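Side-chain contacts in dihydrophenazinedicarboxylate synthase (PDB 4HMW), which catalyses several FMN-dependent oxidations in the terminal steps of phenazine biosynthesis, reducing oxygen to hydrogen peroxide: residues B[20-24]-B[25-29]; B[32-35]-B[36-40]; B[71-75]-B[76-80]; B[80-83]-B[84-88]. All blocks are in the same frame, centred on the assembly; numbering follows the deposited sequence.

Overall arrangement
The four contacts follow one another along the chain. Contacts 1 and 2, with centres about 11 Å apart, occupy the loop before helix 30-43 and that helix itself, and they touch. Contact 3, its centre about 13 Å from that of contact 2, is the hairpin between strands 63-74 and 77-83, where Ile-73 meets Leu-34 and Leu-38 of the helix. Contact 4 shares Phe-80 with contact 3 and carries strand 77-83 onward into helix 87-95. Contacts 1 and 4 lie about 34 Å apart between centres. Cys-81, Thr-82 and Lys-88 hydrogen-bond one FMN, which takes its Arg-198 from the second subunit; Tyr-23 of contact 1 lies about 5 Å, side chain to side chain, from Arg-198 of its own chain.

Contact 1: B[20-24]-B[25-29]; sequences FPEYD and DPPSE
Glu-22 lays its aliphatic stem against CD of the Pro-27 ring, CG approaching CD to 3.8 Å as the two side chains cross obliquely. Beyond CG the chain is bent (chi2 91°), which turns the carboxylate off the proline; OE2 forms a salt bridge with Arg-36 of helix 30-43, and OE1 lies in plane at the edge of the Phe-20 ring. Tyr-23 CB lies over the centre of one face of that ring, 3.7 Å above its plane. Residues 21-24 have helical backbone angles and give way to an extended, polyproline-II-like Pro-26 and Pro-27, so the segment is a short turn leading to the start of helix 30-43. At the junction Asp-25 N makes two weak hydrogen bonds, with Pro-21 O at 3.5 Å and Glu-22 O at 3.2 Å. The Pro-26 ring sits against the second of these carbonyls: its CG is 3.4 Å from Glu-22 O, while Pro-26 N has no hydrogen to offer. The Asp-24 carboxylate has partners outside the turn: OD1 accepts a hydrogen bond from Gln-212 NE2, and OD2 forms a salt bridge with Arg-152 of the second subunit. Tyr-23 packs on Leu-149 of the same second subunit.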
loop_
_atom_site.group_PDB
_atom_site.type_symbol
_atom_site.label_atom_id
_atom_site.label_comp_id
_atom_site.label_asym_id
_atom_site.label_seq_id
_atom_site.Cartn_x
_atom_site.Cartn_y
_atom_site.Cartn_z
ATOM N N PHE B 20 12.163 11.162 -16.579
ATOM C CA PHE B 20 12.761 10.088 -15.763
ATOM C C PHE B 20 14.067 9.725 -16.478
ATOM O O PHE B 20 14.221 8.639 -16.996
ATOM C CB PHE B 20 11.783 8.931 -15.705
ATOM C CG PHE B 20 12.202 7.761 -14.809
ATOM C CD1 PHE B 20 13.314 7.825 -13.970
ATOM C CD2 PHE B 20 11.450 6.593 -14.822
ATOM C CE1 PHE B 20 13.649 6.746 -13.170
ATOM C CE2 PHE B 20 11.791 5.518 -14.031
ATOM C CZ PHE B 20 12.905 5.588 -13.204
ATOM N N PRO B 21 15.017 10.649 -16.480
ATOM C CA PRO B 21 16.254 10.383 -17.227
ATOM C C PRO B 21 17.048 9.252 -16.602
ATOM O O PRO B 21 17.798 8.591 -17.328
ATOM C CB PRO B 21 17.015 11.713 -17.154
ATOM C CG PRO B 21 16.397 12.470 -16.043
ATOM C CD PRO B 21 14.952 12.040 -16.014
ATOM N N GLU B 22 16.852 9.009 -15.308
ATOM C CA GLU B 22 17.548 7.924 -14.598
ATOM C C GLU B 22 17.130 6.524 -15.056
ATOM O O GLU B 22 17.809 5.524 -14.757
ATOM C CB GLU B 22 17.313 8.063 -13.096
ATOM C CG GLU B 22 17.863 9.344 -12.517
ATOM C CD GLU B 22 16.868 10.523 -12.504
ATOM O OE1 GLU B 22 15.744 10.405 -13.085
ATOM O OE2 GLU B 22 17.238 11.569 -11.900
ATOM N N TYR B 23 16.017 6.429 -15.774
ATOM C CA TYR B 23 15.586 5.140 -16.292
ATOM C C TYR B 23 16.668 4.562 -17.184
ATOM O O TYR B 23 16.939 3.372 -17.136
ATOM C CB TYR B 23 14.286 5.341 -17.055
ATOM C CG TYR B 23 13.674 4.165 -17.789
ATOM C CD1 TYR B 23 13.188 3.016 -17.116
ATOM C CD2 TYR B 23 13.483 4.241 -19.143
ATOM C CE1 TYR B 23 12.600 1.987 -17.802
ATOM C CE2 TYR B 23 12.861 3.225 -19.822
ATOM C CZ TYR B 23 12.424 2.106 -19.179
ATOM O OH TYR B 23 11.798 1.140 -19.971
ATOM N N ASP B 24 17.319 5.404 -17.974
ATOM C CA ASP B 24 18.374 4.892 -18.833
ATOM C C ASP B 24 19.760 5.080 -18.258
ATOM O O ASP B 24 20.725 4.526 -18.773
ATOM C CB ASP B 24 18.271 5.495 -20.218
ATOM C CG ASP B 24 17.115 4.911 -21.010
ATOM O OD1 ASP B 24 16.927 3.662 -21.017
ATOM O OD2 ASP B 24 16.379 5.707 -21.614
ATOM N N ASP B 25 19.870 5.818 -17.165
ATOM C CA ASP B 25 21.173 5.983 -16.520
ATOM C C ASP B 25 21.045 6.072 -14.989
ATOM O O ASP B 25 21.134 7.133 -14.400
ATOM C CB ASP B 25 21.824 7.221 -17.118
ATOM C CG ASP B 25 23.270 7.370 -16.733
ATOM O OD1 ASP B 25 23.906 6.352 -16.341
ATOM O OD2 ASP B 25 23.758 8.522 -16.832
ATOM N N PRO B 26 20.851 4.934 -14.333
ATOM C CA PRO B 26 20.491 4.953 -12.908
ATOM C C PRO B 26 21.612 5.377 -11.956
ATOM O O PRO B 26 22.740 5.006 -12.190
ATOM C CB PRO B 26 20.139 3.495 -12.640
ATOM C CG PRO B 26 19.856 2.914 -13.981
ATOM C CD PRO B 26 20.752 3.581 -14.908
ATOM N N PRO B 27 21.296 6.129 -10.890
ATOM C CA PRO B 27 22.278 6.361 -9.824
ATOM C C PRO B 27 22.742 5.036 -9.215
ATOM O O PRO B 27 21.996 4.058 -9.219
ATOM C CB PRO B 27 21.491 7.156 -8.780
ATOM C CG PRO B 27 20.334 7.702 -9.475
ATOM C CD PRO B 27 20.020 6.823 -10.639
ATOM N N SER B 28 23.944 4.993 -8.664
ATOM C CA SER B 28 24.461 3.745 -8.116
ATOM C C SER B 28 23.665 3.247 -6.910
ATOM O O SER B 28 23.613 2.057 -6.663
ATOM C CB SER B 28 25.931 3.895 -7.729
ATOM O OG SER B 28 26.111 4.979 -6.838
ATOM N N GLU B 29 23.066 4.162 -6.156
ATOM C CA GLU B 29 22.280 3.808 -4.960
ATOM C C GLU B 29 20.832 4.236 -5.136
ATOM O O GLU B 29 20.567 5.361 -5.519
ATOM C CB GLU B 29 22.834 4.527 -3.716
ATOM C CG GLU B 29 24.256 4.201 -3.372
ATOM C CD GLU B 29 24.371 3.096 -2.357
ATOM O OE1 GLU B 29 23.318 2.562 -1.932
ATOM O OE2 GLU B 29 25.518 2.760 -1.968
#

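Contact 2: B[32-35]-B[36-40]; sequences TLLK and RWLAT
Four successive i to i+4 backbone hydrogen bonds run from residues 36-39 back to residues 32-35, the straightest being Trp-37 N to Leu-33 O (2.9 Å, 167° at the hydrogen). They make this one continuous alpha-helix, part of helix 30-43, which packs on the sheet of the FMN-binding fold. Three i, i+4 side-chain pairs lie side by side along it, each pair pointing the same way. Leu-33 places its CG over one face of the Trp-37 indole, and its CD1 comes within 3.8 Å of NE1. A chi1 of -84° keeps Trp-37 CG 3.7 Å from Leu-33 O, while the indole also makes edge-to-face contacts with Phe-20 and Phe-187. Further round the helix, Leu-34 and Leu-38 touch through their CD1 atoms at 3.8 Å; both side chains turn to the sheet, Leu-34 on Ile-111 and Met-185, Leu-38 on Phe-70. On the more exposed side the extended stem of Arg-36, whose charged end has its salt-bridge partner in the preceding loop (Glu-22), passes Thr-32: its CG lies 3.4 Å from Thr-32 O, and the methyl CG2 of Thr-32 meets the guanidinium obliquely, 3.8 Å from NH2. One turn beyond Lys-35, the Ala-39 methyl CB rests 3.5 Å from the Lys-35 carbonyl O.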
loop_
_atom_site.group_PDB
_atom_site.type_symbol
_atom_site.label_atom_id
_atom_site.label_comp_id
_atom_site.label_asym_id
_atom_site.label_seq_id
_atom_site.Cartn_x
_atom_site.Cartn_y
_atom_site.Cartn_z
ATOM N N THR B 32 19.335 7.561 -3.450
ATOM C CA THR B 32 19.591 8.824 -4.140
ATOM C C THR B 32 18.396 9.171 -5.044
ATOM O O THR B 32 17.954 10.317 -5.088
ATOM C CB THR B 32 20.869 8.732 -5.005
ATOM O OG1 THR B 32 21.996 8.451 -4.164
ATOM C CG2 THR B 32 21.123 10.007 -5.793
ATOM N N LEU B 33 17.869 8.169 -5.749
ATOM C CA LEU B 33 16.768 8.379 -6.686
ATOM C C LEU B 33 15.464 8.600 -5.916
ATOM O O LEU B 33 14.641 9.428 -6.293
ATOM C CB LEU B 33 16.639 7.195 -7.652
ATOM C CG LEU B 33 15.602 7.317 -8.766
ATOM C CD1 LEU B 33 15.855 8.560 -9.588
ATOM C CD2 LEU B 33 15.557 6.080 -9.680
ATOM N N LEU B 34 15.294 7.871 -4.816
ATOM C CA LEU B 34 14.132 8.090 -3.957
ATOM C C LEU B 34 14.051 9.538 -3.500
ATOM O O LEU B 34 12.999 10.162 -3.561
ATOM C CB LEU B 34 14.179 7.138 -2.756
ATOM C CG LEU B 34 13.188 7.329 -1.611
ATOM C CD1 LEU B 34 11.772 7.206 -2.114
ATOM C CD2 LEU B 34 13.501 6.286 -0.489
ATOM N N LYS B 35 15.166 10.077 -3.041
ATOM C CA LYS B 35 15.172 11.463 -2.601
ATOM C C LYS B 35 14.882 12.436 -3.727
ATOM O O LYS B 35 14.211 13.462 -3.513
ATOM C CB LYS B 35 16.475 11.816 -1.906
ATOM C CG LYS B 35 16.683 11.091 -0.581
ATOM C CD LYS B 35 17.980 11.571 0.115
ATOM C CE LYS B 35 18.165 10.831 1.405
ATOM N NZ LYS B 35 19.525 11.002 1.937
ATOM N N ARG B 36 15.402 12.144 -4.917
ATOM C CA ARG B 36 15.169 13.041 -6.049
ATOM C C ARG B 36 13.689 13.056 -6.385
ATOM O O ARG B 36 13.097 14.111 -6.610
ATOM C CB ARG B 36 15.962 12.593 -7.277
ATOM C CG ARG B 36 17.433 12.942 -7.260
ATOM C CD ARG B 36 18.087 12.576 -8.605
ATOM N NE ARG B 36 19.525 12.429 -8.442
ATOM C CZ ARG B 36 20.325 11.858 -9.328
ATOM N NH1 ARG B 36 19.821 11.391 -10.458
ATOM N NH2 ARG B 36 21.635 11.764 -9.074
ATOM N N TRP B 37 13.079 11.858 -6.413
ATOM C CA TRP B 37 11.686 11.739 -6.713
ATOM C C TRP B 37 10.813 12.453 -5.687
ATOM O O TRP B 37 9.827 13.106 -6.070
ATOM C CB TRP B 37 11.245 10.267 -6.917
ATOM C CG TRP B 37 11.492 9.753 -8.287
ATOM C CD1 TRP B 37 12.428 10.193 -9.177
ATOM C CD2 TRP B 37 10.763 8.704 -8.961
ATOM N NE1 TRP B 37 12.305 9.515 -10.369
ATOM C CE2 TRP B 37 11.304 8.589 -10.265
ATOM C CE3 TRP B 37 9.706 7.894 -8.595
ATOM C CZ2 TRP B 37 10.804 7.675 -11.209
ATOM C CZ3 TRP B 37 9.227 6.964 -9.512
ATOM C CH2 TRP B 37 9.774 6.867 -10.811
ATOM N N LEU B 38 11.154 12.330 -4.407
ATOM C CA LEU B 38 10.384 13.002 -3.366
ATOM C C LEU B 38 10.496 14.529 -3.500
ATOM O O LEU B 38 9.530 15.265 -3.266
ATOM C CB LEU B 38 10.846 12.590 -1.956
ATOM C CG LEU B 38 10.220 11.260 -1.542
ATOM C CD1 LEU B 38 11.032 10.568 -0.518
ATOM C CD2 LEU B 38 8.811 11.494 -0.996
ATOM N N ALA B 39 11.664 14.998 -3.897
ATOM C CA ALA B 39 11.844 16.460 -4.032
ATOM C C ALA B 39 11.022 16.943 -5.233
ATOM O O ALA B 39 10.382 18.011 -5.173
ATOM C CB ALA B 39 13.267 16.786 -4.190
ATOM N N THR B 40 10.987 16.151 -6.302
ATOM C CA THR B 40 10.221 16.567 -7.472
ATOM C C THR B 40 8.722 16.508 -7.154
ATOM O O THR B 40 7.924 17.336 -7.644
ATOM C CB THR B 40 10.558 15.698 -8.687
ATOM O OG1 THR B 40 11.935 15.887 -9.020
ATOM C CG2 THR B 40 9.689 16.043 -9.870
#

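Contact 3: B[71-75]-B[76-80]; sequences SSIDD and RGVIF
The beta hairpin that joins strands 63-74 and 77-83 of the FMN-binding fold closes here through a type I turn, Asp-74 to Gly-77, with a classic beta bulge farther from the turn, where Ser-71 and Ser-72 both face Ile-79. At the bulge Ser-71 N gives a hydrogen bond to Ile-79 O and Ile-79 N gives one to Ser-72 O, each 2.8 Å long. Ser-72 OG lies on the same face as Ile-79, 3.7 Å from its CB, and Ile-79 CD1 reaches on to Asp-74 OD2 at 3.7 Å, the side chains of Asp-74 and Ile-79 crossing at about a right angle. On the other face Ile-73 CG1 touches Val-78 CG2 at 4.2 Å, and helix 30-43 covers Ile-73. The turn is gripped by the Asp-74 side chain: with chi1 at 66°, CG lies between the backbone N and the carbonyl carbon, and OD1 curls over the turn to accept Arg-76 N at 2.8 Å, from above the carboxylate plane. This is an Asx turn; Gly-77 N adds a weak bond to the same oxygen. Gly-77 has backbone angles (phi 162°, psi -167°) suited to a residue without CB. The other oxygen, OD2, forms a salt bridge with Arg-179, and two backbone N-H groups with an arginine around one carboxylate would probably favour its ionised form.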
loop_
_atom_site.group_PDB
_atom_site.type_symbol
_atom_site.label_atom_id
_atom_site.label_comp_id
_atom_site.label_asym_id
_atom_site.label_seq_id
_atom_site.Cartn_x
_atom_site.Cartn_y
_atom_site.Cartn_z
ATOM N N SER B 71 9.035 9.679 8.742
ATOM C CA SER B 71 9.621 10.878 9.333
ATOM C C SER B 71 10.688 11.480 8.463
ATOM O O SER B 71 10.703 12.679 8.232
ATOM C CB SER B 71 10.299 10.525 10.670
ATOM O OG SER B 71 9.524 9.612 11.412
ATOM N N SER B 72 11.595 10.635 7.991
ATOM C CA SER B 72 12.750 11.094 7.245
ATOM C C SER B 72 13.385 9.950 6.480
ATOM O O SER B 72 12.998 8.777 6.634
ATOM C CB SER B 72 13.807 11.717 8.168
ATOM O OG SER B 72 14.308 10.758 9.095
ATOM N N ILE B 73 14.382 10.302 5.663
ATOM C CA ILE B 73 15.142 9.322 4.910
ATOM C C ILE B 73 16.604 9.634 5.099
ATOM O O ILE B 73 17.050 10.764 4.863
ATOM C CB ILE B 73 14.805 9.404 3.434
ATOM C CG1 ILE B 73 13.326 9.064 3.242
ATOM C CG2 ILE B 73 15.607 8.413 2.623
ATOM C CD1 ILE B 73 12.876 9.159 1.846
ATOM N N ASP B 74 17.363 8.648 5.549
ATOM C CA ASP B 74 18.814 8.824 5.606
ATOM C C ASP B 74 19.462 7.917 4.566
ATOM O O ASP B 74 18.751 7.248 3.791
ATOM C CB ASP B 74 19.341 8.586 7.022
ATOM C CG ASP B 74 19.186 7.143 7.499
ATOM O OD1 ASP B 74 19.046 6.244 6.662
ATOM O OD2 ASP B 74 19.249 6.913 8.743
ATOM N N ASP B 75 20.779 7.844 4.554
ATOM C CA ASP B 75 21.475 7.092 3.510
ATOM C C ASP B 75 21.254 5.592 3.543
ATOM O O ASP B 75 21.623 4.896 2.602
ATOM C CB ASP B 75 22.973 7.363 3.590
ATOM C CG ASP B 75 23.288 8.820 3.402
ATOM O OD1 ASP B 75 23.231 9.569 4.408
ATOM O OD2 ASP B 75 23.563 9.232 2.249
ATOM N N ARG B 76 20.645 5.088 4.608
ATOM C CA ARG B 76 20.433 3.654 4.728
ATOM C C ARG B 76 18.958 3.240 4.619
ATOM O O ARG B 76 18.671 2.063 4.499
ATOM C CB ARG B 76 21.003 3.141 6.054
ATOM C CG ARG B 76 22.527 3.090 6.119
ATOM C CD ARG B 76 22.993 2.463 7.434
ATOM N NE ARG B 76 22.841 3.386 8.558
ATOM C CZ ARG B 76 22.847 3.026 9.843
ATOM N NH1 ARG B 76 22.986 1.747 10.187
ATOM N NH2 ARG B 76 22.709 3.948 10.796
ATOM N N GLY B 77 18.029 4.185 4.702
ATOM C CA GLY B 77 16.635 3.812 4.581
ATOM C C GLY B 77 15.659 4.839 5.096
ATOM O O GLY B 77 15.989 5.990 5.351
ATOM N N VAL B 78 14.431 4.385 5.239
ATOM C CA VAL B 78 13.282 5.214 5.537
ATOM C C VAL B 78 12.884 5.068 7.003
ATOM O O VAL B 78 12.598 3.971 7.465
ATOM C CB VAL B 78 12.130 4.760 4.662
ATOM C CG1 VAL B 78 10.890 5.565 4.988
ATOM C CG2 VAL B 78 12.522 4.900 3.170
ATOM N N ILE B 79 12.843 6.182 7.721
ATOM C CA ILE B 79 12.641 6.162 9.170
ATOM C C ILE B 79 11.179 6.433 9.466
ATOM O O ILE B 79 10.579 7.354 8.884
ATOM C CB ILE B 79 13.527 7.196 9.807
ATOM C CG1 ILE B 79 14.981 6.717 9.672
ATOM C CG2 ILE B 79 13.165 7.419 11.285
ATOM C CD1 ILE B 79 15.973 7.636 10.299
ATOM N N PHE B 80 10.585 5.603 10.319
ATOM C CA PHE B 80 9.207 5.843 10.791
ATOM C C PHE B 80 9.085 5.477 12.255
ATOM O O PHE B 80 9.924 4.762 12.785
ATOM C CB PHE B 80 8.177 5.088 9.929
ATOM C CG PHE B 80 8.275 3.618 10.014
ATOM C CD1 PHE B 80 9.180 2.919 9.222
ATOM C CD2 PHE B 80 7.457 2.910 10.890
ATOM C CE1 PHE B 80 9.250 1.540 9.290
ATOM C CE2 PHE B 80 7.550 1.544 10.978
ATOM C CZ PHE B 80 8.457 0.852 10.177
#

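Contact 4: B[80-83]-B[84-88]; sequences FCTH and STSRK. With FMN (flavin mononucleotide), chain D.
The flat isoalloxazine of FMN meets strand 80-83 through the polar rim of its pyrimidine ring: N3 donates to Cys-81 O at 2.8 Å, and O2 accepts from Thr-82 OG1 at 2.7 Å. That hydroxyl in turn accepts from Lys-88 NZ at 2.8 Å. The lysine runs past Thr-82 in the opposite direction, and bends at chi3 and chi4 (65° and 59°) curl its amine back toward O4' and the phosphate oxygen O1P. NZ donates to FMN O4' at 2.9 Å, to O1P at 2.8 Å and to Ser-86 OG at 3.0 Å; its bond to O5' is weak. With five oxygens around three N-H groups, some of these bonds must be shared. Ser-86 is the N-cap residue of helix 87-95; its OG accepts from Gly-89 N and donates to His-83 O in the carbonyl plane at 2.7 Å. The same carbonyl closes a type I turn from His-83 to Ser-86 by taking Ser-86 N. Lys-88 N binds O1P, placing the phosphate at the helix N-terminus, which would favour its negative charge. His-83 probably binds substrate, as in relatives. Gln-110 and Arg-198 of the second subunit also hydrogen-bond this FMN, so the site lies between the subunits. The segment turns from strand 77-83, which pairs with strand 175-182, into helix 87-95, with Lys-88 packed on Arg-66 and Ile-68 of strand 63-74.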
loop_
_atom_site.group_PDB
_atom_site.type_symbol
_atom_site.label_atom_id
_atom_site.label_comp_id
_atom_site.label_asym_id
_atom_site.label_seq_id
_atom_site.Cartn_x
_atom_site.Cartn_y
_atom_site.Cartn_z
ATOM N N PHE B 80 10.585 5.603 10.319
ATOM C CA PHE B 80 9.207 5.843 10.791
ATOM C C PHE B 80 9.085 5.477 12.255
ATOM O O PHE B 80 9.924 4.762 12.785
ATOM C CB PHE B 80 8.177 5.088 9.929
ATOM C CG PHE B 80 8.275 3.618 10.014
ATOM C CD1 PHE B 80 9.180 2.919 9.222
ATOM C CD2 PHE B 80 7.457 2.910 10.890
ATOM C CE1 PHE B 80 9.250 1.540 9.290
ATOM C CE2 PHE B 80 7.550 1.544 10.978
ATOM C CZ PHE B 80 8.457 0.852 10.177
ATOM N N CYS B 81 8.018 5.955 12.891
ATOM C CA CYS B 81 7.715 5.630 14.294
ATOM C C CYS B 81 6.368 4.919 14.452
ATOM O O CYS B 81 5.436 5.169 13.706
ATOM C CB CYS B 81 7.655 6.896 15.142
ATOM S SG CYS B 81 9.208 7.741 15.227
ATOM N N THR B 82 6.254 4.083 15.469
ATOM C CA THR B 82 5.024 3.391 15.710
ATOM C C THR B 82 5.075 2.775 17.113
ATOM O O THR B 82 6.026 2.964 17.830
ATOM C CB THR B 82 4.790 2.301 14.671
ATOM O OG1 THR B 82 3.430 1.868 14.786
ATOM C CG2 THR B 82 5.749 1.113 14.847
ATOM N N HIS B 83 4.029 2.076 17.513
ATOM C CA HIS B 83 4.043 1.378 18.795
ATOM C C HIS B 83 4.549 -0.035 18.579
ATOM O O HIS B 83 4.044 -0.733 17.720
ATOM C CB HIS B 83 2.656 1.302 19.406
ATOM C CG HIS B 83 2.126 2.621 19.867
ATOM N ND1 HIS B 83 1.343 2.770 20.985
ATOM C CD2 HIS B 83 2.203 3.851 19.302
ATOM C CE1 HIS B 83 1.013 4.041 21.137
ATOM N NE2 HIS B 83 1.516 4.717 20.117
ATOM N N SER B 84 5.544 -0.456 19.344
ATOM C CA SER B 84 6.135 -1.789 19.154
ATOM C C SER B 84 5.127 -2.886 19.425
ATOM O O SER B 84 5.296 -4.009 18.949
ATOM C CB SER B 84 7.366 -1.984 20.037
ATOM O OG SER B 84 7.008 -1.999 21.424
ATOM N N THR B 85 4.075 -2.557 20.170
ATOM C CA THR B 85 3.055 -3.531 20.547
ATOM C C THR B 85 1.843 -3.511 19.644
ATOM O O THR B 85 0.845 -4.209 19.892
ATOM C CB THR B 85 2.580 -3.290 21.995
ATOM O OG1 THR B 85 2.272 -1.890 22.155
ATOM C CG2 THR B 85 3.654 -3.714 22.968
ATOM N N SER B 86 1.912 -2.679 18.614
ATOM C CA SER B 86 0.854 -2.659 17.616
ATOM C C SER B 86 0.941 -3.937 16.776
ATOM O O SER B 86 1.865 -4.739 16.935
ATOM C CB SER B 86 1.011 -1.427 16.730
ATOM O OG SER B 86 2.172 -1.529 15.926
ATOM N N ARG B 87 0.000 -4.118 15.861
ATOM C CA ARG B 87 0.041 -5.279 14.997
ATOM C C ARG B 87 1.281 -5.260 14.137
ATOM O O ARG B 87 1.950 -6.287 14.029
ATOM C CB ARG B 87 -1.212 -5.383 14.132
ATOM C CG ARG B 87 -1.172 -6.572 13.145
ATOM C CD ARG B 87 -2.472 -6.731 12.339
ATOM N NE ARG B 87 -3.643 -6.888 13.221
ATOM C CZ ARG B 87 -3.975 -8.013 13.858
ATOM N NH1 ARG B 87 -3.235 -9.096 13.728
ATOM N NH2 ARG B 87 -5.048 -8.069 14.644
ATOM N N LYS B 88 1.622 -4.097 13.564
ATOM C CA LYS B 88 2.795 -4.038 12.693
ATOM C C LYS B 88 4.053 -4.296 13.516
ATOM O O LYS B 88 5.004 -4.915 13.041
ATOM C CB LYS B 88 2.870 -2.705 11.962
ATOM C CG LYS B 88 3.609 -1.612 12.689
ATOM C CD LYS B 88 3.352 -0.253 12.055
ATOM C CE LYS B 88 1.893 0.182 12.166
ATOM N NZ LYS B 88 1.421 0.278 13.588
HETATM N N1 FMN D . 0.605 4.938 12.559
HETATM C C2 FMN D . 1.837 4.891 13.155
HETATM O O2 FMN D . 2.027 4.072 14.070
HETATM N N3 FMN D . 2.846 5.752 12.758
HETATM C C4 FMN D . 2.648 6.659 11.745
HETATM O O4 FMN D . 3.583 7.406 11.399
HETATM C C4A FMN D . 1.396 6.717 11.131
HETATM N N5 FMN D . 1.161 7.629 10.126
HETATM C C5A FMN D . -0.085 7.643 9.501
HETATM C C6 FMN D . -0.304 8.539 8.461
HETATM C C7 FMN D . -1.527 8.555 7.803
HETATM C C7M FMN D . -1.771 9.549 6.688
HETATM C C8 FMN D . -2.539 7.681 8.218
HETATM C C8M FMN D . -3.879 7.697 7.535
HETATM C C9 FMN D . -2.311 6.779 9.264
HETATM C C9A FMN D . -1.089 6.756 9.893
HETATM N N10 FMN D . -0.875 5.872 10.961
HETATM C C10 FMN D . 0.371 5.841 11.534
HETATM C "C1'" FMN D . -1.939 4.917 11.431
HETATM C "C2'" FMN D . -1.808 3.581 10.753
HETATM O "O2'" FMN D . -2.392 3.647 9.460
HETATM C "C3'" FMN D . -2.468 2.461 11.538
HETATM O "O3'" FMN D . -3.793 2.792 11.938
HETATM C "C4'" FMN D . -1.622 2.068 12.747
HETATM O "O4'" FMN D . -0.283 2.481 12.880
HETATM C "C5'" FMN D . -2.033 0.783 13.407
HETATM O "O5'" FMN D . -1.562 -0.193 12.504
HETATM P P FMN D . -1.523 -1.770 12.843
HETATM O O1P FMN D . -0.233 -1.954 13.576
HETATM O O2P FMN D . -2.763 -2.093 13.676
HETATM O O3P FMN D . -1.538 -2.450 11.479
#